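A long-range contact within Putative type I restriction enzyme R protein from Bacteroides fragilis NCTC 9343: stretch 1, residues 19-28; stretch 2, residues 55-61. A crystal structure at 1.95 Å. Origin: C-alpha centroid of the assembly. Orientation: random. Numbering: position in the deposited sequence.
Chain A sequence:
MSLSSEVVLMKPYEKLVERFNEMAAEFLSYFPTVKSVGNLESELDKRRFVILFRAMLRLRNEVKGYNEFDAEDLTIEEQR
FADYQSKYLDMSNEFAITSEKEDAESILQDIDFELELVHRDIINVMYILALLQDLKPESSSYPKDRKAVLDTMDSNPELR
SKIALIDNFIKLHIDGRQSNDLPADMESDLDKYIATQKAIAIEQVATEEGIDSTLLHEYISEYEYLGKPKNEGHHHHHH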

ATOM      1  N   ARG A  19      -1.582  11.868  -1.422  1.00 44.94           N
ATOM      2  CA  ARG A  19      -1.451  10.873  -2.465  1.00 44.94           C
ATOM      3  C   ARG A  19      -1.484   9.407  -1.916  1.00 44.15           C
ATOM      4  O   ARG A  19      -2.104   8.530  -2.522  1.00 44.16           O
ATOM      5  N   PHE A  20      -0.743   9.130  -0.849  1.00 42.04           N
ATOM      6  CA  PHE A  20      -0.685   7.715  -0.337  1.00 40.93           C
ATOM      7  C   PHE A  20      -2.094   7.292   0.097  1.00 41.05           C
ATOM      8  O   PHE A  20      -2.537   6.168  -0.190  1.00 41.87           O
ATOM      9  N   ASN A  21      -2.791   8.213   0.767  1.00 40.14           N
ATOM     10  CA  ASN A  21      -4.080   7.877   1.355  1.00 42.69           C
ATOM     11  C   ASN A  21      -5.171   7.659   0.286  1.00 43.72           C
ATOM     12  O   ASN A  21      -6.096   6.817   0.450  1.00 43.74           O
ATOM     13  N   GLU A  22      -5.082   8.419  -0.797  1.00 45.37           N
ATOM     14  CA  GLU A  22      -5.984   8.181  -1.936  1.00 47.25           C
ATOM     15  C   GLU A  22      -5.699   6.874  -2.611  1.00 46.80           C
ATOM     16  O   GLU A  22      -6.640   6.134  -2.983  1.00 48.68           O
ATOM     17  N   MET A  23      -4.420   6.605  -2.852  1.00 46.10           N
ATOM     18  CA  MET A  23      -3.965   5.320  -3.399  1.00 47.55           C
ATOM     19  C   MET A  23      -4.429   4.174  -2.499  1.00 47.07           C
ATOM     20  O   MET A  23      -4.896   3.165  -2.996  1.00 48.01           O
ATOM     21  N   ALA A  24      -4.315   4.331  -1.181  1.00 46.18           N
ATOM     22  CA  ALA A  24      -4.669   3.235  -0.269  1.00 45.47           C
ATOM     23  C   ALA A  24      -6.180   2.907  -0.298  1.00 45.77           C
ATOM     24  O   ALA A  24      -6.588   1.746  -0.304  1.00 44.69           O
ATOM     25  N   ALA A  25      -7.011   3.936  -0.278  1.00 45.53           N
ATOM     26  CA  ALA A  25      -8.469   3.726  -0.218  1.00 46.68           C
ATOM     27  C   ALA A  25      -8.904   3.095  -1.508  1.00 47.91           C
ATOM     28  O   ALA A  25      -9.862   2.315  -1.534  1.00 49.21           O
ATOM     29  N   GLU A  26      -8.221   3.433  -2.599  1.00 47.40           N
ATOM     30  CA  GLU A  26      -8.465   2.737  -3.837  1.00 48.49           C
ATOM     31  C   GLU A  26      -7.963   1.300  -3.814  1.00 47.88           C
ATOM     32  O   GLU A  26      -8.698   0.394  -4.172  1.00 48.11           O
ATOM     33  N   PHE A  27      -6.711   1.086  -3.405  1.00 46.15           N
ATOM     34  CA  PHE A  27      -6.184  -0.281  -3.171  1.00 42.54           C
ATOM     35  C   PHE A  27      -7.162  -1.142  -2.324  1.00 40.83           C
ATOM     36  O   PHE A  27      -7.457  -2.264  -2.681  1.00 41.46           O
ATOM     37  N   LEU A  28      -7.587  -0.621  -1.196  1.00 39.86           N
ATOM     38  CA  LEU A  28      -8.535  -1.316  -0.303  1.00 41.36           C
ATOM     39  C   LEU A  28      -9.909  -1.625  -0.945  1.00 42.72           C
ATOM     40  O   LEU A  28     -10.560  -2.593  -0.580  1.00 43.41           O
ATOM     41  N   ALA A  55       3.645   0.372  -5.979  1.00 38.89           N
ATOM     42  CA  ALA A  55       3.521   1.833  -5.928  1.00 38.96           C
ATOM     43  C   ALA A  55       3.207   2.374  -4.544  1.00 37.66           C
ATOM     44  O   ALA A  55       3.669   3.444  -4.162  1.00 35.93           O
ATOM     45  N   MET A  56       2.304   1.710  -3.832  1.00 36.98           N
ATOM     46  CA  MET A  56       2.051   2.081  -2.394  1.00 37.61           C
ATOM     47  C   MET A  56       3.289   1.866  -1.586  1.00 36.92           C
ATOM     48  O   MET A  56       3.656   2.704  -0.742  1.00 38.01           O
ATOM     49  N   LEU A  57       3.962   0.726  -1.793  1.00 37.56           N
ATOM     50  CA  LEU A  57       5.141   0.408  -0.988  1.00 36.23           C
ATOM     51  C   LEU A  57       6.250   1.551  -1.188  1.00 37.85           C
ATOM     52  O   LEU A  57       6.888   2.007  -0.233  1.00 34.18           O
ATOM     53  N   ARG A  58       6.437   1.997  -2.419  1.00 36.20           N
ATOM     54  CA  ARG A  58       7.468   3.021  -2.739  1.00 37.11           C
ATOM     55  C   ARG A  58       7.103   4.358  -2.135  1.00 37.41           C
ATOM     56  O   ARG A  58       7.982   5.069  -1.580  1.00 38.50           O
ATOM     57  N   LEU A  59       5.807   4.673  -2.132  1.00 37.26           N
ATOM     58  CA  LEU A  59       5.352   5.944  -1.636  1.00 38.08           C
ATOM     59  C   LEU A  59       5.402   5.916  -0.090  1.00 36.97           C
ATOM     60  O   LEU A  59       5.767   6.901   0.585  1.00 37.84           O
ATOM     61  N   ARG A  60       5.039   4.790   0.480  1.00 37.10           N
ATOM     62  CA  ARG A  60       5.169   4.629   1.925  1.00 36.14           C
ATOM     63  C   ARG A  60       6.642   4.818   2.355  1.00 36.20           C
ATOM     64  O   ARG A  60       6.921   5.473   3.335  1.00 35.78           O
ATOM     65  N   ASN A  61       7.580   4.250   1.629  1.00 36.89           N
ATOM     66  CA  ASN A  61       9.005   4.369   2.011  1.00 36.05           C
ATOM     67  C   ASN A  61       9.485   5.804   1.848  1.00 36.40           C
ATOM     68  O   ASN A  61      10.306   6.320   2.617  1.00 37.23           O
TER

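This is an apolar packing contact between two nearly antiparallel helices, centred on Met-56 and Leu-59 of one helix and on Phe-20, Met-23 and Phe-27 of the other. The helix axes come within 10.1 Å of each other, and their directions differ by 153°. The two stretches together bury 502 Å² of surface. The backbones are nearest at Phe-20 and Leu-59, whose CA atoms lie 6.4 Å apart. No hydrogen bond crosses between the stretches. Backbone N and O atoms are instead paired along each helix, as in Met-23 N to Arg-19 O at 3.0 Å and Arg-60 N to Met-56 O at 2.8 Å.

Met-56 acts as a knob. Its CA-to-CB bond points sideways, but the end of the side chain comes nearer to the first helix. The rotamer is m, t, m. This places the side chain in a hole formed by Phe-20, Met-23, Ala-24 and Phe-27. Met-56 CG lies 3.7 Å from Met-23 CG. Met-56 SD lies 4.2 Å from Ala-24 CB, which forms part of the hole. The methyl group finishes over one face of the Phe-27 ring. Met-56 CE is 3.6 Å from Phe-27 CG and 3.5 Å from the ring centroid, only 9° off the ring normal, which makes a CH-pi contact. Met-56 SD approaches the centroid of the Phe-27 ring obliquely, at 4.3 Å. Phe-27 has chi1 in t and chi2 at 87°, and its CA-to-CB bond points toward the second helix.

Phe-20 is also buried. It has chi1 in t and chi2 at 83°. Its CA-to-CB bond points sideways, and the end of the ring comes nearer to the other helix. Met-56 O lies at the edge of the Phe-20 ring, 3.5 Å from Phe-20 CE1. Phe-20 CE1 is also 4.0 Å from Met-56 CB. Phe-20 CZ lies 3.5 Å from Arg-60 NH2, at the edge of the guanidinium. The polar needs of that arginine are met elsewhere in the structure, where NE, NH1 and NH2 are all hydrogen-bonded.

The CA-to-CB bond of Leu-59 points toward the first helix, and the rotamer is t, p. Leu-59 CD2 is 3.6 Å from Phe-20 CA, so the methyl packs close to the backbone. Leu-59 CD2 is also 3.3 Å from Met-23 CE, a tight apolar contact, and 4.0 Å from Arg-19 CB. Leu-59 CG also sits near the plane of the Phe-20 ring, at its edge, and lies 4.0 Å from Phe-20 CB.

The CA-to-CB bond of Met-23 points toward the second helix, and the rotamer is t, t, m. Met-23 touches both Met-56 and Leu-59, and Met-23 SD reaches Ala-55 CB at 4.1 Å. Arg-19 and Ala-55 are exposed and add little area. Asn-21, Glu-22, Ala-25 and Glu-26 make no contact with the second stretch. Leu-57, Arg-58 and Asn-61 likewise make none with the first.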

ATOM      1  CB  ARG A  19      -0.121  11.010  -3.214  1.00 45.21           C
ATOM      2  CG  ARG A  19      -0.139  11.978  -4.376  1.00 51.98           C
ATOM      3  CD  ARG A  19       1.293  12.361  -4.857  1.00 59.87           C
ATOM      4  NE  ARG A  19       1.944  11.201  -5.468  1.00 64.58           N
ATOM      5  CZ  ARG A  19       3.250  11.105  -5.698  1.00 66.82           C
ATOM      6  NH1 ARG A  19       4.057  12.119  -5.407  1.00 68.30           N
ATOM      7  NH2 ARG A  19       3.738   9.998  -6.247  1.00 69.97           N
ATOM      8  CB  PHE A  20       0.242   7.557   0.885  1.00 38.60           C
ATOM      9  CG  PHE A  20       0.245   6.127   1.403  1.00 37.36           C
ATOM     10  CD1 PHE A  20       1.046   5.178   0.815  1.00 33.39           C
ATOM     11  CD2 PHE A  20      -0.698   5.712   2.318  1.00 34.31           C
ATOM     12  CE1 PHE A  20       0.958   3.850   1.198  1.00 35.43           C
ATOM     13  CE2 PHE A  20      -0.754   4.388   2.725  1.00 36.09           C
ATOM     14  CZ  PHE A  20       0.062   3.478   2.177  1.00 34.54           C
ATOM     15  CB  ASN A  21      -4.500   8.893   2.418  1.00 40.91           C
ATOM     16  CG  ASN A  21      -3.719   8.747   3.708  1.00 41.57           C
ATOM     17  OD1 ASN A  21      -3.045   7.706   3.948  1.00 37.71           O
ATOM     18  ND2 ASN A  21      -3.827   9.734   4.564  1.00 39.05           N
ATOM     19  CB  GLU A  22      -5.920   9.347  -2.944  1.00 48.03           C
ATOM     20  CG  GLU A  22      -6.487  10.614  -2.356  1.00 54.58           C
ATOM     21  CD  GLU A  22      -6.128  11.893  -3.176  1.00 64.92           C
ATOM     22  OE1 GLU A  22      -5.441  11.780  -4.247  1.00 68.54           O
ATOM     23  OE2 GLU A  22      -6.526  13.009  -2.719  1.00 65.43           O
ATOM     24  CB  MET A  23      -2.465   5.289  -3.417  1.00 47.95           C
ATOM     25  CG  MET A  23      -1.794   4.293  -4.328  1.00 50.63           C
ATOM     26  SD  MET A  23       0.005   4.713  -4.530  1.00 57.09           S
ATOM     27  CE  MET A  23      -0.340   6.536  -4.861  1.00 30.13           C
ATOM     28  CB  ALA A  24      -4.251   3.590   1.189  1.00 46.01           C
ATOM     29  CB  ALA A  25      -9.206   5.056   0.010  1.00 46.95           C
ATOM     30  CB  GLU A  26      -7.872   3.485  -5.022  1.00 49.38           C
ATOM     31  CG  GLU A  26      -8.704   4.777  -5.340  1.00 55.18           C
ATOM     32  CD  GLU A  26      -7.852   5.971  -5.771  1.00 63.82           C
ATOM     33  OE1 GLU A  26      -6.834   5.783  -6.500  1.00 66.11           O
ATOM     34  OE2 GLU A  26      -8.210   7.102  -5.368  1.00 66.85           O
ATOM     35  CB  PHE A  27      -4.849  -0.197  -2.423  1.00 41.69           C
ATOM     36  CG  PHE A  27      -4.272  -1.543  -2.047  1.00 39.29           C
ATOM     37  CD1 PHE A  27      -3.469  -2.249  -2.922  1.00 36.37           C
ATOM     38  CD2 PHE A  27      -4.513  -2.081  -0.792  1.00 38.70           C
ATOM     39  CE1 PHE A  27      -2.930  -3.532  -2.552  1.00 39.13           C
ATOM     40  CE2 PHE A  27      -3.985  -3.306  -0.415  1.00 37.91           C
ATOM     41  CZ  PHE A  27      -3.204  -4.040  -1.295  1.00 37.91           C
ATOM     42  CB  LEU A  28      -8.729  -0.586   1.040  1.00 39.13           C
ATOM     43  CG  LEU A  28      -7.494  -0.559   1.912  1.00 41.57           C
ATOM     44  CD1 LEU A  28      -7.646   0.454   3.075  1.00 40.40           C
ATOM     45  CD2 LEU A  28      -7.090  -1.963   2.374  1.00 40.00           C
ATOM     46  CB  ALA A  55       2.361   2.353  -6.955  1.00 38.53           C
ATOM     47  CB  MET A  56       0.925   1.143  -1.792  1.00 36.11           C
ATOM     48  CG  MET A  56      -0.560   1.593  -2.054  1.00 40.19           C
ATOM     49  SD  MET A  56      -1.605   0.886  -0.732  1.00 36.91           S
ATOM     50  CE  MET A  56      -1.034  -0.757  -0.671  1.00 41.30           C
ATOM     51  CB  LEU A  57       5.719  -0.994  -1.331  1.00 36.64           C
ATOM     52  CG  LEU A  57       7.155  -1.194  -0.758  1.00 37.61           C
ATOM     53  CD1 LEU A  57       7.187  -1.155   0.858  1.00 36.87           C
ATOM     54  CD2 LEU A  57       7.794  -2.526  -1.249  1.00 39.42           C
ATOM     55  CB  ARG A  58       7.645   3.133  -4.265  1.00 35.40           C
ATOM     56  CG  ARG A  58       8.411   1.954  -4.870  1.00 35.97           C
ATOM     57  CD  ARG A  58       8.521   1.990  -6.394  1.00 42.56           C
ATOM     58  NE  ARG A  58       9.226   3.199  -6.846  1.00 44.71           N
ATOM     59  CZ  ARG A  58      10.555   3.307  -6.966  1.00 48.15           C
ATOM     60  NH1 ARG A  58      11.367   2.276  -6.698  1.00 42.90           N
ATOM     61  NH2 ARG A  58      11.071   4.475  -7.368  1.00 51.19           N
ATOM     62  CB  LEU A  59       3.928   6.217  -2.148  1.00 38.21           C
ATOM     63  CG  LEU A  59       3.166   7.477  -1.784  1.00 43.25           C
ATOM     64  CD1 LEU A  59       4.063   8.722  -1.902  1.00 48.03           C
ATOM     65  CD2 LEU A  59       1.929   7.628  -2.785  1.00 42.08           C
ATOM     66  CB  ARG A  60       4.674   3.296   2.378  1.00 34.94           C
ATOM     67  CG  ARG A  60       4.468   3.178   3.889  1.00 39.18           C
ATOM     68  CD  ARG A  60       3.172   2.479   4.141  1.00 38.68           C
ATOM     69  NE  ARG A  60       2.946   2.269   5.537  1.00 42.89           N
ATOM     70  CZ  ARG A  60       1.768   2.220   6.127  1.00 40.09           C
ATOM     71  NH1 ARG A  60       1.731   2.071   7.422  1.00 42.01           N
ATOM     72  NH2 ARG A  60       0.644   2.419   5.455  1.00 38.05           N
ATOM     73  CB  ASN A  61       9.843   3.380   1.174  1.00 35.19           C
ATOM     74  CG  ASN A  61       9.856   2.009   1.803  1.00 39.34           C
ATOM     75  OD1 ASN A  61       9.693   1.919   3.023  1.00 39.61           O
ATOM     76  ND2 ASN A  61       9.956   0.939   0.993  1.00 40.17           N
TER